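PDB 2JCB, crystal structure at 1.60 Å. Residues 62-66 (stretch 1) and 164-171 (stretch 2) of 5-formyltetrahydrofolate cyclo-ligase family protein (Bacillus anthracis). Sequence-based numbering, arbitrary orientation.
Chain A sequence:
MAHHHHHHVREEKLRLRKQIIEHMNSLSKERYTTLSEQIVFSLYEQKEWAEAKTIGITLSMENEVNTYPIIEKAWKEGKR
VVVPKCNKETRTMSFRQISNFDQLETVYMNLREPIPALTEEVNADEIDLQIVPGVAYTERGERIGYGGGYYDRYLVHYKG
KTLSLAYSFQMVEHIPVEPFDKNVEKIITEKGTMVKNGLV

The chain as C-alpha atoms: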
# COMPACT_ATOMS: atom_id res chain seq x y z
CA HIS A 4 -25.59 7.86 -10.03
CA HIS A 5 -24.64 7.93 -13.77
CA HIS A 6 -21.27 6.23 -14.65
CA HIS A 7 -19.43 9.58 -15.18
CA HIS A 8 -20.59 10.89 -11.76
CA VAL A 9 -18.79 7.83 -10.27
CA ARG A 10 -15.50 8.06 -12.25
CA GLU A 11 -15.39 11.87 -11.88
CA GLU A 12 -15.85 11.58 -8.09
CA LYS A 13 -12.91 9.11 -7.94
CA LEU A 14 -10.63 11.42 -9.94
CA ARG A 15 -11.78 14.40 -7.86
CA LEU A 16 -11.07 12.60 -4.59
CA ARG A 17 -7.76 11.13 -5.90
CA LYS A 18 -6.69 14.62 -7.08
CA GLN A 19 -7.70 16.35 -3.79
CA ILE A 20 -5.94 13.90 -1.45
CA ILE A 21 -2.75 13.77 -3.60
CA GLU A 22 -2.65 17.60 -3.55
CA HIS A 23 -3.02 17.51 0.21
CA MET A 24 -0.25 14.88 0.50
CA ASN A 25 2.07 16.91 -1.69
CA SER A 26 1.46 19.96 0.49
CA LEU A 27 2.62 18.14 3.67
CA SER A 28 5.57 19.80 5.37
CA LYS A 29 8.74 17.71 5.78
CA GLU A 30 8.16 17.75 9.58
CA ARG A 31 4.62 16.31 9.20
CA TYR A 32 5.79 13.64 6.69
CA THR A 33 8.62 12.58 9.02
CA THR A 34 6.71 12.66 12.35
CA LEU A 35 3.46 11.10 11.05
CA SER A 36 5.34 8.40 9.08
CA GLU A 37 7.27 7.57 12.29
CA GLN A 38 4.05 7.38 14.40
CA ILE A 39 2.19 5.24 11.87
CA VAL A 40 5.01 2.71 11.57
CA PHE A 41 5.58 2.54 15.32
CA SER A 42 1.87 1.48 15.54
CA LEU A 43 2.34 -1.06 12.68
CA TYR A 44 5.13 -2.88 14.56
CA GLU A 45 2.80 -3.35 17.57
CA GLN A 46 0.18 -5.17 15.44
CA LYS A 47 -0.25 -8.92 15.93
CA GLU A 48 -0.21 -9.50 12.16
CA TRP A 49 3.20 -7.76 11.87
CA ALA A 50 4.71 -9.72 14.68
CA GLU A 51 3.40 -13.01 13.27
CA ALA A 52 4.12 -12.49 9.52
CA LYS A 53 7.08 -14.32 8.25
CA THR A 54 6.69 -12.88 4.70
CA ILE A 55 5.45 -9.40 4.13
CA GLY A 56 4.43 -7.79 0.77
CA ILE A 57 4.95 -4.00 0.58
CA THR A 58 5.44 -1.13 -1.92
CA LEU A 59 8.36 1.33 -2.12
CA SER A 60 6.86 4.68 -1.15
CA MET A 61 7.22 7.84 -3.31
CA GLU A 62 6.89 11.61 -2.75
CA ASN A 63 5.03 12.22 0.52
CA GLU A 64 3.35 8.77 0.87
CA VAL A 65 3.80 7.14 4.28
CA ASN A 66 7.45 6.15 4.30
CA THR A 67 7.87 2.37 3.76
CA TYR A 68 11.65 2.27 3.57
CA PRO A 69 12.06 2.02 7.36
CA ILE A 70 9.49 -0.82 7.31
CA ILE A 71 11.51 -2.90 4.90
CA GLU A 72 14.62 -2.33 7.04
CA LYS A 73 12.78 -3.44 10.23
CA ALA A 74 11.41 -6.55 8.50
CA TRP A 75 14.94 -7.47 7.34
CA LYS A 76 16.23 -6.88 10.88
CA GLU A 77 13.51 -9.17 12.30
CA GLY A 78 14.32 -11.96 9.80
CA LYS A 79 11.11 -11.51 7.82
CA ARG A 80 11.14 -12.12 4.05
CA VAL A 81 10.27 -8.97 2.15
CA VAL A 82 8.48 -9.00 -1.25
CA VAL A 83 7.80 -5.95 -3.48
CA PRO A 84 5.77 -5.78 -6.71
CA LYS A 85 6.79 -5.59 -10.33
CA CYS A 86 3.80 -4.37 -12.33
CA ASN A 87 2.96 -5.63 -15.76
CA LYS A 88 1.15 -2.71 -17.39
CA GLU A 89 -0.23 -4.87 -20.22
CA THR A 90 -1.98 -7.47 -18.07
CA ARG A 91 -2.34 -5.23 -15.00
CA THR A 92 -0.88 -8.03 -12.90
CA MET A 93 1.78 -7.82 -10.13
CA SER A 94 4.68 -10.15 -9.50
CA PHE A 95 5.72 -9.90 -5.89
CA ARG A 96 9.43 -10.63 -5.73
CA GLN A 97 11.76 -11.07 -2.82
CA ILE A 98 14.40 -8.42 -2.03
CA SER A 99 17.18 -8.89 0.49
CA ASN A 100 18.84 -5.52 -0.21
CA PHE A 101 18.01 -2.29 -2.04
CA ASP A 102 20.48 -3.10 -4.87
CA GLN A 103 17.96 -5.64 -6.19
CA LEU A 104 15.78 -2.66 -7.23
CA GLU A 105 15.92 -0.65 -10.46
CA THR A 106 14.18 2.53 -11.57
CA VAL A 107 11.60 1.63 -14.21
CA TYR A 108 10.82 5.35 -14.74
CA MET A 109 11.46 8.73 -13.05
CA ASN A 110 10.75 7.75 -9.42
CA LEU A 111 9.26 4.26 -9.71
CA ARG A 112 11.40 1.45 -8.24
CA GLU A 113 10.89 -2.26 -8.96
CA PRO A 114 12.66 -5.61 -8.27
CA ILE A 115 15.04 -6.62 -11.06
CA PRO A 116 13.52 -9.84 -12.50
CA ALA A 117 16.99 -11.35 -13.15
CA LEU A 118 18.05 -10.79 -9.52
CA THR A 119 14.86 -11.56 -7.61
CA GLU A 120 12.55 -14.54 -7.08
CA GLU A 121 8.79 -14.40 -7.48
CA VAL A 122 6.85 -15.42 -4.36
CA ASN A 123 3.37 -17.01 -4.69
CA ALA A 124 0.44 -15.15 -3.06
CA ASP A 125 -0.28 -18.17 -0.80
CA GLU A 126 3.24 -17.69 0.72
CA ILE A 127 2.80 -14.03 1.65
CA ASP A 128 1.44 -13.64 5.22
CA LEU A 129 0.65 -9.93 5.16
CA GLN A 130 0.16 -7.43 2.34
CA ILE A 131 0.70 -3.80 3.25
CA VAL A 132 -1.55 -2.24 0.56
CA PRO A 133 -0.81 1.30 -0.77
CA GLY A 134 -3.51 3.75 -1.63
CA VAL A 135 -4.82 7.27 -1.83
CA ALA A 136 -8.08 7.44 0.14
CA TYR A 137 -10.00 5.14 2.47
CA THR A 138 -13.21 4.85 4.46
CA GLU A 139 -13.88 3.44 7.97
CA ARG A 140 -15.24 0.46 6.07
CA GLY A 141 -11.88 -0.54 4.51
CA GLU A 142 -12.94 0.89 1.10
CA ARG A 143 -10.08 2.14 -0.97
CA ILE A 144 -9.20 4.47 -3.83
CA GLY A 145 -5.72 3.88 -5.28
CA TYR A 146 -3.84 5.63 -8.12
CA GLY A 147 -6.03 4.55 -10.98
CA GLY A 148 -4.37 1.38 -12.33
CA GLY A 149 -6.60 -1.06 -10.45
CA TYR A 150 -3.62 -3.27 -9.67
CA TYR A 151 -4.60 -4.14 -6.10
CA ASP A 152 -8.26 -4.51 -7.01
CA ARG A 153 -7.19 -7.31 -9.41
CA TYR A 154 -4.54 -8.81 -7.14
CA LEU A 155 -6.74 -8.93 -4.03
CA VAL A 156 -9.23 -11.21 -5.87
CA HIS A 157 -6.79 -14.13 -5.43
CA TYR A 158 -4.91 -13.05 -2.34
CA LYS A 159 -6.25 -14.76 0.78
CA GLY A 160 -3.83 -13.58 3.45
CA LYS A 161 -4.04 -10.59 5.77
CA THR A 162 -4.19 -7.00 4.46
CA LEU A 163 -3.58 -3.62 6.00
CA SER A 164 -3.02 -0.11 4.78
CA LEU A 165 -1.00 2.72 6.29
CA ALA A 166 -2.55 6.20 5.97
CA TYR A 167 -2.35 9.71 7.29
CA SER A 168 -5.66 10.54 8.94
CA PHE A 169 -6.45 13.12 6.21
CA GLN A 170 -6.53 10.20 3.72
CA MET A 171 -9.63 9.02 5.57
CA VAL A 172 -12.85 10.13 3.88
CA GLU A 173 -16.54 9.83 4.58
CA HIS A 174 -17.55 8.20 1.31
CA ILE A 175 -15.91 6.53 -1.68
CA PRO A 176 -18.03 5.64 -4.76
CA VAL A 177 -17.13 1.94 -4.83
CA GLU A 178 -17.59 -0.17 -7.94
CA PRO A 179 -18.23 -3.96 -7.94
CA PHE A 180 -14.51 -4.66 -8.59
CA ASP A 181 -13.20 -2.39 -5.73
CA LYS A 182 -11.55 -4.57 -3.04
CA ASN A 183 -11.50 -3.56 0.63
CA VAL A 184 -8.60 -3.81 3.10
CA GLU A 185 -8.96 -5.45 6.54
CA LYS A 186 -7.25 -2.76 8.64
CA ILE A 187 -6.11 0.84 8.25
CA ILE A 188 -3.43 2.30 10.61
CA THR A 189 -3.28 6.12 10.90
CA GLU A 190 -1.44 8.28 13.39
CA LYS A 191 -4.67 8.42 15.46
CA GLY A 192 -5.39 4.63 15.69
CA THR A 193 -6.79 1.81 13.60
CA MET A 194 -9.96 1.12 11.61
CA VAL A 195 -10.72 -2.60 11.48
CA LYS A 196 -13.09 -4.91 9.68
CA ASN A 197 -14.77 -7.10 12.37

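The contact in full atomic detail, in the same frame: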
# COMPACT_ATOMS: atom_id res chain seq x y z
N GLU A 62 7.30 10.26 -3.22
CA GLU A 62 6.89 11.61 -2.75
C GLU A 62 6.56 11.60 -1.27
O GLU A 62 7.39 11.19 -0.47
CB GLU A 62 5.74 12.23 -3.57
CG GLU A 62 4.59 11.29 -3.98
CD GLU A 62 4.75 10.74 -5.40
OE1 GLU A 62 4.12 9.69 -5.69
OE2 GLU A 62 5.50 11.35 -6.20
N ASN A 63 5.36 12.06 -0.90
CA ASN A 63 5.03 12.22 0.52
C ASN A 63 4.17 11.07 1.10
O ASN A 63 3.67 11.17 2.23
CB ASN A 63 4.41 13.60 0.80
CG ASN A 63 5.48 14.74 0.95
OD1 ASN A 63 6.66 14.47 1.19
ND2 ASN A 63 5.04 16.00 0.89
N GLU A 64 4.07 9.95 0.36
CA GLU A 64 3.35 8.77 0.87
C GLU A 64 3.99 8.28 2.15
O GLU A 64 5.25 8.31 2.30
CB GLU A 64 3.44 7.61 -0.13
CG GLU A 64 2.69 7.92 -1.38
CD GLU A 64 3.23 7.19 -2.60
OE1 GLU A 64 3.96 6.19 -2.41
OE2 GLU A 64 2.93 7.68 -3.74
N VAL A 65 3.17 7.76 3.09
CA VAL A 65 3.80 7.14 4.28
C VAL A 65 5.07 6.30 3.95
O VAL A 65 5.05 5.39 3.10
CB VAL A 65 2.80 6.24 5.09
CG1 VAL A 65 3.54 5.53 6.28
CG2 VAL A 65 1.51 7.07 5.46
N ASN A 66 6.14 6.66 4.63
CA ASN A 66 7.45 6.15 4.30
C ASN A 66 7.60 4.63 4.62
O ASN A 66 7.49 4.24 5.77
CB ASN A 66 8.50 6.96 5.03
CG ASN A 66 9.91 6.64 4.53
OD1 ASN A 66 10.08 5.87 3.56
ND2 ASN A 66 10.92 7.22 5.17
N SER A 164 -3.52 -1.32 5.43
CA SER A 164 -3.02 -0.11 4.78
C SER A 164 -2.56 0.86 5.83
O SER A 164 -3.07 0.85 6.96
CB SER A 164 -4.06 0.53 3.88
OG SER A 164 -4.39 -0.29 2.76
N LEU A 165 -1.53 1.63 5.48
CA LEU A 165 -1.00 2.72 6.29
C LEU A 165 -1.48 4.04 5.68
O LEU A 165 -1.36 4.21 4.46
CB LEU A 165 0.54 2.63 6.29
CG LEU A 165 1.11 1.26 6.65
CD1 LEU A 165 2.67 1.13 6.52
CD2 LEU A 165 0.68 0.90 8.08
N ALA A 166 -1.99 4.99 6.49
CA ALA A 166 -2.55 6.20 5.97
C ALA A 166 -2.44 7.33 6.96
O ALA A 166 -2.58 7.12 8.15
CB ALA A 166 -3.99 5.98 5.58
N TYR A 167 -2.20 8.54 6.45
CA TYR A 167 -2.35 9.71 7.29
C TYR A 167 -3.88 9.86 7.49
O TYR A 167 -4.70 9.48 6.62
CB TYR A 167 -1.85 10.95 6.55
CG TYR A 167 -0.45 10.82 6.07
CD1 TYR A 167 0.61 10.86 6.99
CD2 TYR A 167 -0.14 10.78 4.69
CE1 TYR A 167 1.91 10.78 6.56
CE2 TYR A 167 1.20 10.72 4.25
CZ TYR A 167 2.22 10.72 5.20
OH TYR A 167 3.59 10.64 4.91
N SER A 168 -4.25 10.39 8.64
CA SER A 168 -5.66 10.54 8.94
C SER A 168 -6.46 11.37 7.91
O SER A 168 -7.64 11.10 7.71
CB SER A 168 -5.88 11.00 10.39
OG SER A 168 -5.47 12.32 10.54
N PHE A 169 -5.81 12.34 7.27
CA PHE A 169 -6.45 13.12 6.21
C PHE A 169 -6.73 12.29 4.93
O PHE A 169 -7.43 12.77 4.04
CB PHE A 169 -5.66 14.39 5.87
CG PHE A 169 -4.38 14.12 5.10
CD1 PHE A 169 -4.43 13.88 3.71
CD2 PHE A 169 -3.13 14.14 5.74
CE1 PHE A 169 -3.29 13.66 2.97
CE2 PHE A 169 -1.96 13.91 4.99
CZ PHE A 169 -2.05 13.64 3.61
N GLN A 170 -6.17 11.09 4.82
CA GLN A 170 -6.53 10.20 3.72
C GLN A 170 -7.82 9.48 3.99
O GLN A 170 -8.38 8.87 3.08
CB GLN A 170 -5.42 9.18 3.52
CG GLN A 170 -4.15 9.74 2.91
CD GLN A 170 -3.06 8.67 2.80
OE1 GLN A 170 -2.13 8.62 3.58
NE2 GLN A 170 -3.16 7.85 1.75
N MET A 171 -8.30 9.56 5.24
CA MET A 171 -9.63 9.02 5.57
C MET A 171 -10.76 9.92 5.10
O MET A 171 -10.77 11.15 5.36
CB MET A 171 -9.74 8.76 7.09
CG MET A 171 -8.67 7.84 7.65
SD MET A 171 -8.62 6.20 6.87
CE MET A 171 -10.35 5.67 6.85
O HOH W 1 0.37 7.78 2.29

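The contact between residues 62-66 and 164-171 is a small, mainly apolar packing of one valine against a tyrosine ring and a neighbouring leucine, fixed at its edge by a single direct hydrogen bond and bridged by one water. It illustrates a general principle: a tyrosine can serve a loop twice, offering its ring face to an aliphatic side chain and its hydroxyl to the backbone.

The two stretches lie at least 100 residues apart in sequence wherever they touch, and together they bury 232 Å². Val65 supplies the largest share of that area. Its CA-to-CB bond points sideways relative to the other stretch, yet with chi1 in the t well both methyl groups find apolar neighbours. CG2 sits over one face of the Tyr167 ring, 3.8 Å from the ring centroid and 12° off the normal, a nearly axial CH-pi arrangement; the nearest ring atom, Tyr167 CZ, is 3.7 Å from Val65 CG2. The other methyl, Val65 CG1, lies 4.2 Å from Leu165 CB, the side chain of a strand residue whose CA-to-CB bond points toward the loop.

The hydroxyl completes the tyrosine's role. The CA-to-CB bond of Tyr167 points sideways, but the end of the side chain comes nearer, and Tyr167 OH donates a hydrogen bond of 2.7 Å to Asn63 O. This carbonyl lies at the ring edge, near the ring plane, as suits a phenolic donor, whose O-H bond prefers that plane. Polar and apolar contacts therefore use different parts of the same side chain without competing. Proximity alone does not make a bond, however: Val65 N is 3.4 Å from Tyr167 OH, but the angle is poor.

That amide is satisfied by a water instead. Val65 N donates to the water oxygen over 2.9 Å, and the water in turn donates to Gln170 OE1, also at 2.9 Å, so the loop backbone reaches the glutamine without direct polar contact. Gln170 OE1 also accepts a hydrogen bond from Tyr167 N, 2.9 Å away, with an N-H...acceptor angle of 156°. Along the backbone, Gln170 N donates to Tyr167 O at 2.8 Å, within the turn that includes the 3-10 segment 168-170. Side chain and main chain of Gln170 thus both tie back to Tyr167, and Gln170 OE1, which accepts from the tyrosine's amide, accepts from the bridging water as well. A few well-placed groups, several of them engaged more than once, account for most of this modest contact.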